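Local coordinates for protein cysteine desulfurase (Elizabethkingia anophelis NUHP1, PDB 5VPR) that probably removes sulfur from L-cysteine with the help of pyridoxal 5'-phosphate, passing it to a sulfur carrier and releasing L-alanine, at residues A[84-89]-A[303-308]; A[191-196]-A[220-225]; A[176-181]-A[213-218]. All coordinates share one frame; numbering follows the deposited sequence.

Interaction 1 (A[84-89]-A[303-308]); sequences QRFINA and VGRSNI
Arg305, in the first turn of helix 305-324, places its guanidinium on both the backbone and the ring of Phe86, near the end of helix 67-87. The polar part is a fork closing on a single carbonyl: Phe86 O accepts from Arg305 NH1 at 2.8 Å and from Arg305 NH2 at 2.9 Å. Both bonds are bent well away from straight, the N-H...O angle at NH1 being 134°, as expected when both end nitrogens share one oxygen. NH1 lies in the carbonyl plane on a lone pair, whereas NH2 stands above that plane.

The second part is a cation-pi stack. The guanidinium lies almost flat on one face of the Phe86 ring, the planes 18° apart, with Arg305 CZ 3.8 Å from the ring centroid and NH2 above the ring centre. At the rim, Arg305 NE comes within 3.3 Å of Phe86 CE1. The ring can lie beneath the guanidinium because Phe86 CG is anti to the backbone N, while a bend at chi3 of Arg305 (84°) turns the guanidinium onto it.

Within 84-89 the helix closes in a Schellman motif, with Asn88 at positive phi and Ala89 N bonded to Gln84 O at 2.9 Å. Val297, Met300 and Glu301 of helix 287-303 also pack on Phe86.

Two bonds to one oxygen and a stacked ring together restrain the rotation of the guanidinium, and its positive charge probably polarises the Phe86 carbonyl near the helix end, where carbonyls lack the next turn's amides.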
ATOM      1  N   GLN A  84     -13.173   9.252  -0.406  1.00 32.46           N
ATOM      2  CA  GLN A  84     -13.380  10.019   0.825  1.00 36.24           C
ATOM      3  C   GLN A  84     -14.047   9.174   1.908  1.00 42.67           C
ATOM      4  O   GLN A  84     -13.548   9.077   3.036  1.00 44.46           O
ATOM      5  CB  GLN A  84     -14.229  11.266   0.536  1.00 37.67           C
ATOM      6  CG  GLN A  84     -14.428  12.148   1.778  1.00 42.55           C
ATOM      7  CD  GLN A  84     -15.703  12.963   1.759  1.00 47.83           C
ATOM      8  OE1 GLN A  84     -16.365  13.102   0.726  1.00 49.58           O
ATOM      9  NE2 GLN A  84     -16.066  13.505   2.918  1.00 44.88           N
ATOM     10  N   ARG A  85     -15.183   8.552   1.576  1.00 41.20           N
ATOM     11  CA  ARG A  85     -15.875   7.703   2.546  1.00 44.05           C
ATOM     12  C   ARG A  85     -15.040   6.485   2.928  1.00 49.01           C
ATOM     13  O   ARG A  85     -15.081   6.036   4.079  1.00 48.79           O
ATOM     14  CB  ARG A  85     -17.233   7.273   1.986  1.00 40.80           C
ATOM     15  CG  ARG A  85     -18.268   8.401   1.943  1.00 51.85           C
ATOM     16  CD  ARG A  85     -19.658   7.895   1.559  1.00 53.66           C
ATOM     17  NE  ARG A  85     -19.691   7.450   0.173  1.00 59.75           N
ATOM     18  CZ  ARG A  85     -19.926   8.251  -0.863  1.00 65.62           C
ATOM     19  NH1 ARG A  85     -20.163   9.544  -0.664  1.00 67.85           N
ATOM     20  NH2 ARG A  85     -19.927   7.757  -2.099  1.00 58.92           N
ATOM     21  N   PHE A  86     -14.265   5.961   1.980  1.00 41.18           N
ATOM     22  CA  PHE A  86     -13.431   4.787   2.213  1.00 41.17           C
ATOM     23  C   PHE A  86     -12.394   5.031   3.309  1.00 46.68           C
ATOM     24  O   PHE A  86     -12.163   4.157   4.152  1.00 46.45           O
ATOM     25  CB  PHE A  86     -12.765   4.391   0.888  1.00 36.92           C
ATOM     26  CG  PHE A  86     -11.949   3.132   0.950  1.00 33.49           C
ATOM     27  CD1 PHE A  86     -12.561   1.897   1.100  1.00 42.51           C
ATOM     28  CD2 PHE A  86     -10.568   3.181   0.811  1.00 38.56           C
ATOM     29  CE1 PHE A  86     -11.804   0.723   1.119  1.00 46.20           C
ATOM     30  CE2 PHE A  86      -9.800   2.010   0.837  1.00 38.47           C
ATOM     31  CZ  PHE A  86     -10.418   0.787   0.993  1.00 42.65           C
ATOM     32  N   ILE A  87     -11.771   6.212   3.331  1.00 40.59           N
ATOM     33  CA  ILE A  87     -10.783   6.542   4.360  1.00 40.37           C
ATOM     34  C   ILE A  87     -11.367   7.437   5.457  1.00 43.16           C
ATOM     35  O   ILE A  87     -10.632   7.872   6.354  1.00 43.12           O
ATOM     36  CB  ILE A  87      -9.524   7.187   3.755  1.00 37.70           C
ATOM     37  CG1 ILE A  87      -9.847   8.579   3.186  1.00 31.37           C
ATOM     38  CG2 ILE A  87      -8.887   6.253   2.702  1.00 39.63           C
ATOM     39  CD1 ILE A  87      -8.610   9.307   2.608  1.00 34.99           C
ATOM     40  N   ASN A  88     -12.678   7.696   5.421  1.00 40.55           N
ATOM     41  CA  ASN A  88     -13.362   8.583   6.361  1.00 42.84           C
ATOM     42  C   ASN A  88     -12.702   9.959   6.443  1.00 47.24           C
ATOM     43  O   ASN A  88     -12.554  10.536   7.521  1.00 43.27           O
ATOM     44  CB  ASN A  88     -13.480   7.966   7.762  1.00 47.94           C
ATOM     45  CG  ASN A  88     -14.587   8.625   8.579  1.00 55.69           C
ATOM     46  OD1 ASN A  88     -15.583   9.073   8.009  1.00 57.46           O
ATOM     47  ND2 ASN A  88     -14.410   8.714   9.906  1.00 45.15           N
ATOM     48  N   ALA A  89     -12.313  10.499   5.289  1.00 43.99           N
ATOM     49  CA  ALA A  89     -11.954  11.909   5.223  1.00 45.54           C
ATOM     50  C   ALA A  89     -13.194  12.768   5.462  1.00 50.68           C
ATOM     51  O   ALA A  89     -14.298  12.442   5.015  1.00 45.69           O
ATOM     52  CB  ALA A  89     -11.323  12.254   3.862  1.00 36.45           C
ATOM     53  N   VAL A 303     -17.113  -6.768  -0.823  1.00 51.57           N
ATOM     54  CA  VAL A 303     -16.627  -7.939  -0.105  1.00 58.19           C
ATOM     55  C   VAL A 303     -16.776  -7.743   1.397  1.00 61.25           C
ATOM     56  O   VAL A 303     -17.242  -8.635   2.116  1.00 64.62           O
ATOM     57  CB  VAL A 303     -15.170  -8.244  -0.489  1.00 53.98           C
ATOM     58  CG1 VAL A 303     -14.621  -9.344   0.419  1.00 61.53           C
ATOM     59  CG2 VAL A 303     -15.100  -8.681  -1.929  1.00 47.61           C
ATOM     60  N   GLY A 304     -16.379  -6.581   1.896  1.00 57.82           N
ATOM     61  CA  GLY A 304     -16.401  -6.356   3.326  1.00 58.04           C
ATOM     62  C   GLY A 304     -14.999  -6.284   3.886  1.00 58.31           C
ATOM     63  O   GLY A 304     -14.244  -7.261   3.831  1.00 58.09           O
ATOM     64  N   ARG A 305     -14.638  -5.119   4.424  1.00 54.96           N
ATOM     65  CA  ARG A 305     -13.259  -4.887   4.836  1.00 55.00           C
ATOM     66  C   ARG A 305     -12.885  -5.736   6.045  1.00 61.19           C
ATOM     67  O   ARG A 305     -11.739  -6.197   6.154  1.00 61.47           O
ATOM     68  CB  ARG A 305     -13.069  -3.399   5.114  1.00 57.03           C
ATOM     69  CG  ARG A 305     -13.527  -2.541   3.926  1.00 69.46           C
ATOM     70  CD  ARG A 305     -13.614  -1.063   4.273  1.00 69.02           C
ATOM     71  NE  ARG A 305     -12.332  -0.361   4.164  1.00 51.13           N
ATOM     72  CZ  ARG A 305     -12.191   0.936   4.433  1.00 52.47           C
ATOM     73  NH1 ARG A 305     -13.250   1.640   4.815  1.00 53.26           N
ATOM     74  NH2 ARG A 305     -11.006   1.534   4.322  1.00 46.80           N
ATOM     75  N   SER A 306     -13.832  -5.976   6.948  1.00 52.45           N
ATOM     76  CA  SER A 306     -13.560  -6.905   8.032  1.00 54.82           C
ATOM     77  C   SER A 306     -13.418  -8.329   7.505  1.00 55.14           C
ATOM     78  O   SER A 306     -12.587  -9.096   8.003  1.00 59.41           O
ATOM     79  CB  SER A 306     -14.661  -6.822   9.089  1.00 70.96           C
ATOM     80  OG  SER A 306     -15.904  -7.212   8.543  1.00 84.67           O
ATOM     81  N   ASN A 307     -14.209  -8.702   6.494  1.00 57.38           N
ATOM     82  CA  ASN A 307     -14.066 -10.034   5.907  1.00 60.98           C
ATOM     83  C   ASN A 307     -12.708 -10.205   5.247  1.00 61.02           C
ATOM     84  O   ASN A 307     -12.112 -11.287   5.306  1.00 60.42           O
ATOM     85  CB  ASN A 307     -15.164 -10.297   4.884  1.00 58.53           C
ATOM     86  CG  ASN A 307     -16.536 -10.275   5.494  1.00 67.11           C
ATOM     87  OD1 ASN A 307     -17.215  -9.249   5.484  1.00 75.30           O
ATOM     88  ND2 ASN A 307     -16.951 -11.405   6.039  1.00 77.92           N
ATOM     89  N   ILE A 308     -12.215  -9.164   4.580  1.00 54.11           N
ATOM     90  CA  ILE A 308     -10.903  -9.266   3.951  1.00 49.71           C
ATOM     91  C   ILE A 308      -9.839  -9.460   5.015  1.00 54.78           C
ATOM     92  O   ILE A 308      -9.002 -10.365   4.926  1.00 53.52           O
ATOM     93  CB  ILE A 308     -10.611  -8.026   3.089  1.00 45.48           C
ATOM     94  CG1 ILE A 308     -11.551  -7.963   1.890  1.00 41.43           C
ATOM     95  CG2 ILE A 308      -9.157  -8.024   2.633  1.00 45.10           C
ATOM     96  CD1 ILE A 308     -11.430  -6.652   1.136  1.00 41.72           C
TER

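Interaction 2 (A[191-196]-A[220-225])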
ATOM      1  N   GLU A 191       0.560   5.021  18.412  1.00 41.74           N
ATOM      2  CA  GLU A 191       1.529   5.407  19.430  1.00 49.55           C
ATOM      3  C   GLU A 191       2.515   6.439  18.893  1.00 41.80           C
ATOM      4  O   GLU A 191       2.861   7.398  19.591  1.00 42.51           O
ATOM      5  CB  GLU A 191       2.265   4.162  19.912  1.00 47.87           C
ATOM      6  CG  GLU A 191       3.130   4.372  21.121  1.00 57.17           C
ATOM      7  CD  GLU A 191       3.864   3.108  21.473  1.00 58.44           C
ATOM      8  OE1 GLU A 191       4.890   3.178  22.185  1.00 69.99           O
ATOM      9  OE2 GLU A 191       3.411   2.041  21.003  1.00 55.70           O
ATOM     10  N   ILE A 192       2.970   6.260  17.647  1.00 40.31           N
ATOM     11  CA  ILE A 192       3.904   7.212  17.041  1.00 39.56           C
ATOM     12  C   ILE A 192       3.269   8.597  16.932  1.00 46.35           C
ATOM     13  O   ILE A 192       3.865   9.606  17.325  1.00 44.60           O
ATOM     14  CB  ILE A 192       4.370   6.706  15.661  1.00 38.27           C
ATOM     15  CG1 ILE A 192       5.209   5.433  15.796  1.00 45.82           C
ATOM     16  CG2 ILE A 192       5.128   7.807  14.904  1.00 41.30           C
ATOM     17  CD1 ILE A 192       5.543   4.773  14.434  1.00 38.99           C
ATOM     18  N   ILE A 193       2.049   8.665  16.387  1.00 38.45           N
ATOM     19  CA  ILE A 193       1.361   9.943  16.215  1.00 38.38           C
ATOM     20  C   ILE A 193       1.140  10.620  17.563  1.00 40.03           C
ATOM     21  O   ILE A 193       1.380  11.821  17.715  1.00 43.88           O
ATOM     22  CB  ILE A 193       0.039   9.734  15.459  1.00 37.63           C
ATOM     23  CG1 ILE A 193       0.327   9.403  13.988  1.00 41.14           C
ATOM     24  CG2 ILE A 193      -0.823  10.986  15.523  1.00 38.80           C
ATOM     25  CD1 ILE A 193      -0.914   9.089  13.202  1.00 38.57           C
ATOM     26  N   ARG A 194       0.706   9.853  18.568  1.00 41.19           N
ATOM     27  CA  ARG A 194       0.557  10.407  19.909  1.00 43.02           C
ATOM     28  C   ARG A 194       1.866  11.025  20.392  1.00 46.55           C
ATOM     29  O   ARG A 194       1.875  12.143  20.921  1.00 52.02           O
ATOM     30  CB  ARG A 194       0.079   9.317  20.875  1.00 44.91           C
ATOM     31  CG  ARG A 194      -1.004   9.776  21.819  1.00 57.91           C
ATOM     32  CD  ARG A 194      -1.412   8.680  22.811  1.00 67.54           C
ATOM     33  NE  ARG A 194      -1.618   7.399  22.139  1.00 76.90           N
ATOM     34  CZ  ARG A 194      -0.856   6.330  22.332  1.00 67.52           C
ATOM     35  NH1 ARG A 194       0.150   6.391  23.198  1.00 63.68           N
ATOM     36  NH2 ARG A 194      -1.105   5.202  21.673  1.00 61.83           N
ATOM     37  N   LYS A 195       2.987  10.311  20.220  1.00 43.19           N
ATOM     38  CA  LYS A 195       4.279  10.876  20.606  1.00 46.51           C
ATOM     39  C   LYS A 195       4.604  12.134  19.812  1.00 45.07           C
ATOM     40  O   LYS A 195       5.074  13.128  20.382  1.00 46.21           O
ATOM     41  CB  LYS A 195       5.404   9.862  20.424  1.00 46.76           C
ATOM     42  CG  LYS A 195       5.424   8.691  21.390  1.00 55.45           C
ATOM     43  CD  LYS A 195       6.426   7.635  20.883  1.00 57.30           C
ATOM     44  CE  LYS A 195       6.595   6.465  21.859  1.00 57.83           C
ATOM     45  NZ  LYS A 195       6.882   6.944  23.240  1.00 61.90           N
ATOM     46  N   VAL A 196       4.367  12.113  18.495  1.00 41.66           N
ATOM     47  CA  VAL A 196       4.719  13.262  17.664  1.00 44.49           C
ATOM     48  C   VAL A 196       3.866  14.486  18.020  1.00 44.49           C
ATOM     49  O   VAL A 196       4.366  15.611  18.046  1.00 42.97           O
ATOM     50  CB  VAL A 196       4.604  12.900  16.168  1.00 39.68           C
ATOM     51  CG1 VAL A 196       4.865  14.137  15.304  1.00 40.32           C
ATOM     52  CG2 VAL A 196       5.568  11.779  15.797  1.00 39.25           C
ATOM     53  N   GLN A 220      -9.592  10.306  10.230  1.00 40.37           N
ATOM     54  CA  GLN A 220     -10.022  11.224  11.280  1.00 46.50           C
ATOM     55  C   GLN A 220      -9.601  10.718  12.650  1.00 51.06           C
ATOM     56  O   GLN A 220      -9.045  11.477  13.452  1.00 55.31           O
ATOM     57  CB  GLN A 220     -11.536  11.460  11.218  1.00 47.24           C
ATOM     58  CG  GLN A 220     -11.917  12.461  10.110  1.00 44.59           C
ATOM     59  CD  GLN A 220     -13.384  12.872  10.119  1.00 54.21           C
ATOM     60  OE1 GLN A 220     -13.799  13.717  10.914  1.00 61.25           O
ATOM     61  NE2 GLN A 220     -14.169  12.291   9.214  1.00 56.69           N
ATOM     62  N   THR A 221      -9.834   9.433  12.939  1.00 48.76           N
ATOM     63  CA  THR A 221      -9.350   8.911  14.213  1.00 53.22           C
ATOM     64  C   THR A 221      -7.835   8.723  14.196  1.00 52.57           C
ATOM     65  O   THR A 221      -7.180   8.885  15.231  1.00 45.99           O
ATOM     66  CB  THR A 221     -10.065   7.603  14.569  1.00 57.53           C
ATOM     67  OG1 THR A 221      -9.928   6.667  13.496  1.00 51.47           O
ATOM     68  CG2 THR A 221     -11.538   7.856  14.823  1.00 58.75           C
ATOM     69  N   MET A 222      -7.253   8.427  13.033  1.00 45.50           N
ATOM     70  CA  MET A 222      -5.800   8.290  12.955  1.00 41.83           C
ATOM     71  C   MET A 222      -5.093   9.618  13.218  1.00 38.13           C
ATOM     72  O   MET A 222      -3.958   9.632  13.705  1.00 42.75           O
ATOM     73  CB  MET A 222      -5.393   7.746  11.576  1.00 43.72           C
ATOM     74  CG  MET A 222      -3.878   7.580  11.389  1.00 40.39           C
ATOM     75  SD  MET A 222      -3.398   7.054   9.718  1.00 41.96           S
ATOM     76  CE  MET A 222      -4.311   5.521   9.601  1.00 41.36           C
ATOM     77  N   ASP A 223      -5.727  10.730  12.875  1.00 37.54           N
ATOM     78  CA  ASP A 223      -5.145  12.055  13.060  1.00 41.71           C
ATOM     79  C   ASP A 223      -3.809  12.211  12.323  1.00 41.07           C
ATOM     80  O   ASP A 223      -2.918  12.945  12.762  1.00 43.41           O
ATOM     81  CB  ASP A 223      -4.990  12.378  14.558  1.00 44.13           C
ATOM     82  CG  ASP A 223      -4.642  13.822  14.790  1.00 51.70           C
ATOM     83  OD1 ASP A 223      -5.215  14.672  14.067  1.00 49.20           O
ATOM     84  OD2 ASP A 223      -3.785  14.097  15.656  1.00 56.13           O
ATOM     85  N   CYS A 224      -3.646  11.545  11.177  1.00 39.52           N
ATOM     86  CA  CYS A 224      -2.522  11.875  10.313  1.00 34.15           C
ATOM     87  C   CYS A 224      -2.767  13.226   9.642  1.00 40.04           C
ATOM     88  O   CYS A 224      -3.911  13.669   9.485  1.00 44.47           O
ATOM     89  CB  CYS A 224      -2.334  10.793   9.246  1.00 39.22           C
ATOM     90  SG  CYS A 224      -3.873  10.524   8.326  1.00 40.95           S
ATOM     91  N   ASP A 225      -1.683  13.903   9.263  1.00 36.42           N
ATOM     92  CA  ASP A 225      -1.835  15.098   8.436  1.00 40.12           C
ATOM     93  C   ASP A 225      -1.915  14.763   6.951  1.00 43.83           C
ATOM     94  O   ASP A 225      -2.593  15.473   6.195  1.00 45.31           O
ATOM     95  CB  ASP A 225      -0.674  16.057   8.668  1.00 37.55           C
ATOM     96  CG  ASP A 225      -0.691  16.651  10.065  1.00 40.28           C
ATOM     97  OD1 ASP A 225      -1.746  17.178  10.459  1.00 41.86           O
ATOM     98  OD2 ASP A 225       0.338  16.568  10.757  1.00 42.83           O
TER
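The helical segment 191-196 meets the last turn of helix 219-222 and the loop after it, the backbones coming closest at Ile193 and Cys224, whose CA atoms are 7.3 Å apart. Ile193 alone carries the contact from its segment, and its two branches divide the work. CG1 lies anti to the carbonyl carbon (chi1 -71°), and the chain runs on extended to place CD1 against Met222. There CD1 packs 3.8 Å from Met222 CG, the side chains crossing at about a right angle, and approaches Met222 O at 3.1 Å, a tight fit. The CG2 branch lies near two successive carbonyls, 3.9 Å from Met222 O and 4.0 Å from Asp223 O. No hydrogen bond links the segments. Asp223, at positive phi where the helix ends, has OD2 4.3 Å from Ile193 CG2, but its carboxylate makes salt bridges to Lys246 and Arg197. The contact lies against the seven-stranded sheet of the class-V aminotransferase fold, where helix 189-199 is the connection of a beta-alpha-beta crossover between adjacent parallel strands 171-177 and 203-207. Ile193 touches Ile204 and Cys224 touches Ile206, so helix 189-199 and the turn into strand 226-230 pack on strand 203-207.

Interaction 3 (A[176-181]-A[213-218]); sequences VNQVSN and PHFEID
Gln178 and Phe215 point at each other across the contact and meet at the edge of the aromatic ring. Gln178 is extended, CG anti to the backbone N and chi2 168°, which carries its amide across to the ring. NE2 lies in the plane of the Phe215 ring, 3.3 Å from CE2, with the amide plane inclined 62° to the ring; this is an edge contact and not an amide stack. Val179 comes to the same rim, its CG2 3.7 Å from Phe215 CZ; Val179 and Phe215 lie alongside, pointing opposite ways. On the oxygen side of the amide, Gln178 OE1 packs 3.8 Å from Ile217 CD1. Phe227 of strand 226-230 touches both Gln178 and Ile217.

Direct hydrogen bonds between the segments are absent, but a water joins them: it accepts from Gln178 NE2 at 3.1 Å and donates to Glu216 O at 2.9 Å. The contact thus ties the end of strand 171-177 in the central sheet to the irregular chain ahead of helix 219-222. Its chemistry is mixed: a buried amide lies among apolar groups, and the water satisfies one N-H of NE2 and probably helps set which way the amide faces.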
ATOM      1  N   VAL A 176       6.187   8.041   8.221  1.00 38.87           N
ATOM      2  CA  VAL A 176       6.265   6.642   8.624  1.00 34.11           C
ATOM      3  C   VAL A 176       5.391   5.820   7.685  1.00 35.54           C
ATOM      4  O   VAL A 176       4.278   6.235   7.346  1.00 38.85           O
ATOM      5  CB  VAL A 176       5.816   6.448  10.101  1.00 35.59           C
ATOM      6  CG1 VAL A 176       5.991   5.005  10.538  1.00 49.51           C
ATOM      7  CG2 VAL A 176       6.572   7.373  11.039  1.00 45.71           C
ATOM      8  N   ASN A 177       5.877   4.647   7.276  1.00 36.19           N
ATOM      9  CA  ASN A 177       5.011   3.693   6.588  1.00 39.47           C
ATOM     10  C   ASN A 177       4.168   2.925   7.605  1.00 42.17           C
ATOM     11  O   ASN A 177       4.657   2.507   8.661  1.00 42.68           O
ATOM     12  CB  ASN A 177       5.829   2.724   5.723  1.00 42.43           C
ATOM     13  N   GLN A 178       2.875   2.776   7.303  1.00 39.07           N
ATOM     14  CA  GLN A 178       1.985   2.097   8.240  1.00 38.95           C
ATOM     15  C   GLN A 178       2.261   0.598   8.266  1.00 43.94           C
ATOM     16  O   GLN A 178       2.208  -0.036   9.329  1.00 40.84           O
ATOM     17  CB  GLN A 178       0.528   2.378   7.873  1.00 35.79           C
ATOM     18  CG  GLN A 178      -0.487   1.783   8.856  1.00 40.15           C
ATOM     19  CD  GLN A 178      -1.895   2.317   8.637  1.00 39.74           C
ATOM     20  OE1 GLN A 178      -2.122   3.124   7.745  1.00 43.73           O
ATOM     21  NE2 GLN A 178      -2.842   1.869   9.452  1.00 41.95           N
ATOM     22  N   VAL A 179       2.573   0.016   7.107  1.00 36.07           N
ATOM     23  CA  VAL A 179       2.938  -1.393   6.997  1.00 40.18           C
ATOM     24  C   VAL A 179       4.223  -1.484   6.188  1.00 41.70           C
ATOM     25  O   VAL A 179       4.329  -0.875   5.118  1.00 43.30           O
ATOM     26  CB  VAL A 179       1.824  -2.223   6.333  1.00 37.11           C
ATOM     27  CG1 VAL A 179       2.261  -3.689   6.200  1.00 42.83           C
ATOM     28  CG2 VAL A 179       0.559  -2.140   7.135  1.00 39.06           C
ATOM     29  N   SER A 180       5.194  -2.248   6.685  1.00 39.99           N
ATOM     30  CA  SER A 180       6.440  -2.406   5.945  1.00 47.14           C
ATOM     31  C   SER A 180       6.222  -3.313   4.731  1.00 47.46           C
ATOM     32  O   SER A 180       5.507  -4.315   4.802  1.00 58.21           O
ATOM     33  CB  SER A 180       7.537  -2.958   6.860  1.00 49.19           C
ATOM     34  OG  SER A 180       7.689  -4.355   6.711  1.00 58.21           O
ATOM     35  N   ASN A 181       6.822  -2.945   3.600  1.00 52.68           N
ATOM     36  CA  ASN A 181       6.552  -3.684   2.365  1.00 59.19           C
ATOM     37  C   ASN A 181       7.348  -4.983   2.281  1.00 54.69           C
ATOM     38  O   ASN A 181       6.886  -5.951   1.658  1.00 55.65           O
ATOM     39  CB  ASN A 181       6.845  -2.804   1.144  1.00 57.38           C
ATOM     40  N   PRO A 213      -4.874  -1.878   1.230  1.00 34.79           N
ATOM     41  CA  PRO A 213      -5.497  -3.107   0.706  1.00 38.09           C
ATOM     42  C   PRO A 213      -5.938  -4.076   1.784  1.00 34.18           C
ATOM     43  O   PRO A 213      -6.641  -5.035   1.459  1.00 40.08           O
ATOM     44  CB  PRO A 213      -4.386  -3.745  -0.159  1.00 41.23           C
ATOM     45  CG  PRO A 213      -3.388  -2.675  -0.378  1.00 46.81           C
ATOM     46  CD  PRO A 213      -3.457  -1.794   0.845  1.00 38.59           C
ATOM     47  N   HIS A 214      -5.556  -3.873   3.044  1.00 35.66           N
ATOM     48  CA  HIS A 214      -5.637  -4.953   4.025  1.00 37.64           C
ATOM     49  C   HIS A 214      -6.505  -4.679   5.242  1.00 47.76           C
ATOM     50  O   HIS A 214      -7.050  -5.631   5.804  1.00 47.82           O
ATOM     51  CB  HIS A 214      -4.229  -5.327   4.490  1.00 35.88           C
ATOM     52  CG  HIS A 214      -3.407  -5.921   3.395  1.00 49.84           C
ATOM     53  ND1 HIS A 214      -3.715  -7.132   2.820  1.00 46.71           N
ATOM     54  CD2 HIS A 214      -2.335  -5.442   2.719  1.00 47.61           C
ATOM     55  CE1 HIS A 214      -2.844  -7.397   1.863  1.00 42.07           C
ATOM     56  NE2 HIS A 214      -1.996  -6.388   1.781  1.00 49.09           N
ATOM     57  N   PHE A 215      -6.652  -3.435   5.680  1.00 42.68           N
ATOM     58  CA  PHE A 215      -7.555  -3.189   6.798  1.00 54.07           C
ATOM     59  C   PHE A 215      -8.086  -1.771   6.729  1.00 47.60           C
ATOM     60  O   PHE A 215      -7.556  -0.915   6.017  1.00 39.40           O
ATOM     61  CB  PHE A 215      -6.892  -3.446   8.157  1.00 59.41           C
ATOM     62  CG  PHE A 215      -5.497  -2.925   8.267  1.00 52.11           C
ATOM     63  CD1 PHE A 215      -4.417  -3.783   8.128  1.00 50.23           C
ATOM     64  CD2 PHE A 215      -5.263  -1.587   8.538  1.00 55.12           C
ATOM     65  CE1 PHE A 215      -3.124  -3.321   8.240  1.00 50.39           C
ATOM     66  CE2 PHE A 215      -3.967  -1.105   8.652  1.00 55.61           C
ATOM     67  CZ  PHE A 215      -2.894  -1.977   8.508  1.00 55.63           C
ATOM     68  N   GLU A 216      -9.155  -1.542   7.480  1.00 49.09           N
ATOM     69  CA  GLU A 216      -9.902  -0.298   7.359  1.00 49.90           C
ATOM     70  C   GLU A 216      -9.062   0.893   7.796  1.00 45.80           C
ATOM     71  O   GLU A 216      -8.305   0.814   8.763  1.00 41.19           O
ATOM     72  CB  GLU A 216     -11.187  -0.366   8.183  1.00 59.47           C
ATOM     73  CG  GLU A 216     -11.958   0.955   8.209  1.00 74.51           C
ATOM     74  CD  GLU A 216     -13.384   0.815   8.714  1.00 79.00           C
ATOM     75  OE1 GLU A 216     -13.967  -0.279   8.538  1.00 76.91           O
ATOM     76  OE2 GLU A 216     -13.915   1.807   9.272  1.00 74.13           O
ATOM     77  N   ILE A 217      -9.204   2.001   7.070  1.00 40.91           N
ATOM     78  CA  ILE A 217      -8.504   3.248   7.351  1.00 43.18           C
ATOM     79  C   ILE A 217      -9.531   4.288   7.784  1.00 42.94           C
ATOM     80  O   ILE A 217     -10.564   4.455   7.127  1.00 46.26           O
ATOM     81  CB  ILE A 217      -7.727   3.736   6.110  1.00 44.41           C
ATOM     82  CG1 ILE A 217      -6.707   2.689   5.649  1.00 45.19           C
ATOM     83  CG2 ILE A 217      -7.101   5.111   6.364  1.00 37.06           C
ATOM     84  CD1 ILE A 217      -5.689   2.318   6.690  1.00 52.22           C
ATOM     85  N   ASP A 218      -9.241   4.997   8.877  1.00 41.87           N
ATOM     86  CA  ASP A 218     -10.046   6.132   9.341  1.00 38.99           C
ATOM     87  C   ASP A 218      -9.064   7.254   9.659  1.00 42.28           C
ATOM     88  O   ASP A 218      -8.506   7.304  10.764  1.00 43.48           O
ATOM     89  CB  ASP A 218     -10.896   5.766  10.569  1.00 42.99           C
ATOM     90  CG  ASP A 218     -11.860   6.885  10.998  1.00 50.41           C
ATOM     91  OD1 ASP A 218     -11.621   8.077  10.700  1.00 48.83           O
ATOM     92  OD2 ASP A 218     -12.878   6.562  11.651  1.00 53.87           O
TER
HETATM   93  O   HOH W   1      -5.922   1.970  10.016  1.00 55.19           O

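Interactions 2 and 3 are buried, whereas interaction 1 is partly buried and joins two helices, one of which also touches the large sheet at strands 95-98 and 241-245. Interaction 1 relies on charge, a guanidinium held by a carbonyl and a ring; interaction 2 is apolar packing without hydrogen bonds; interaction 3 mixes edge packing with a water bridge. Segments 213-218 and 220-225 run almost continuously and carry most of the links between them. Asn88 ND2 bonds to Asp218 OD1, and Asn88 O to Gln220 NE2, tying interaction 1 to both others. Met222 CE of interaction 2 packs on Gln178 OE1 of interaction 3, and strand 171-177 leads on to helix 189-199.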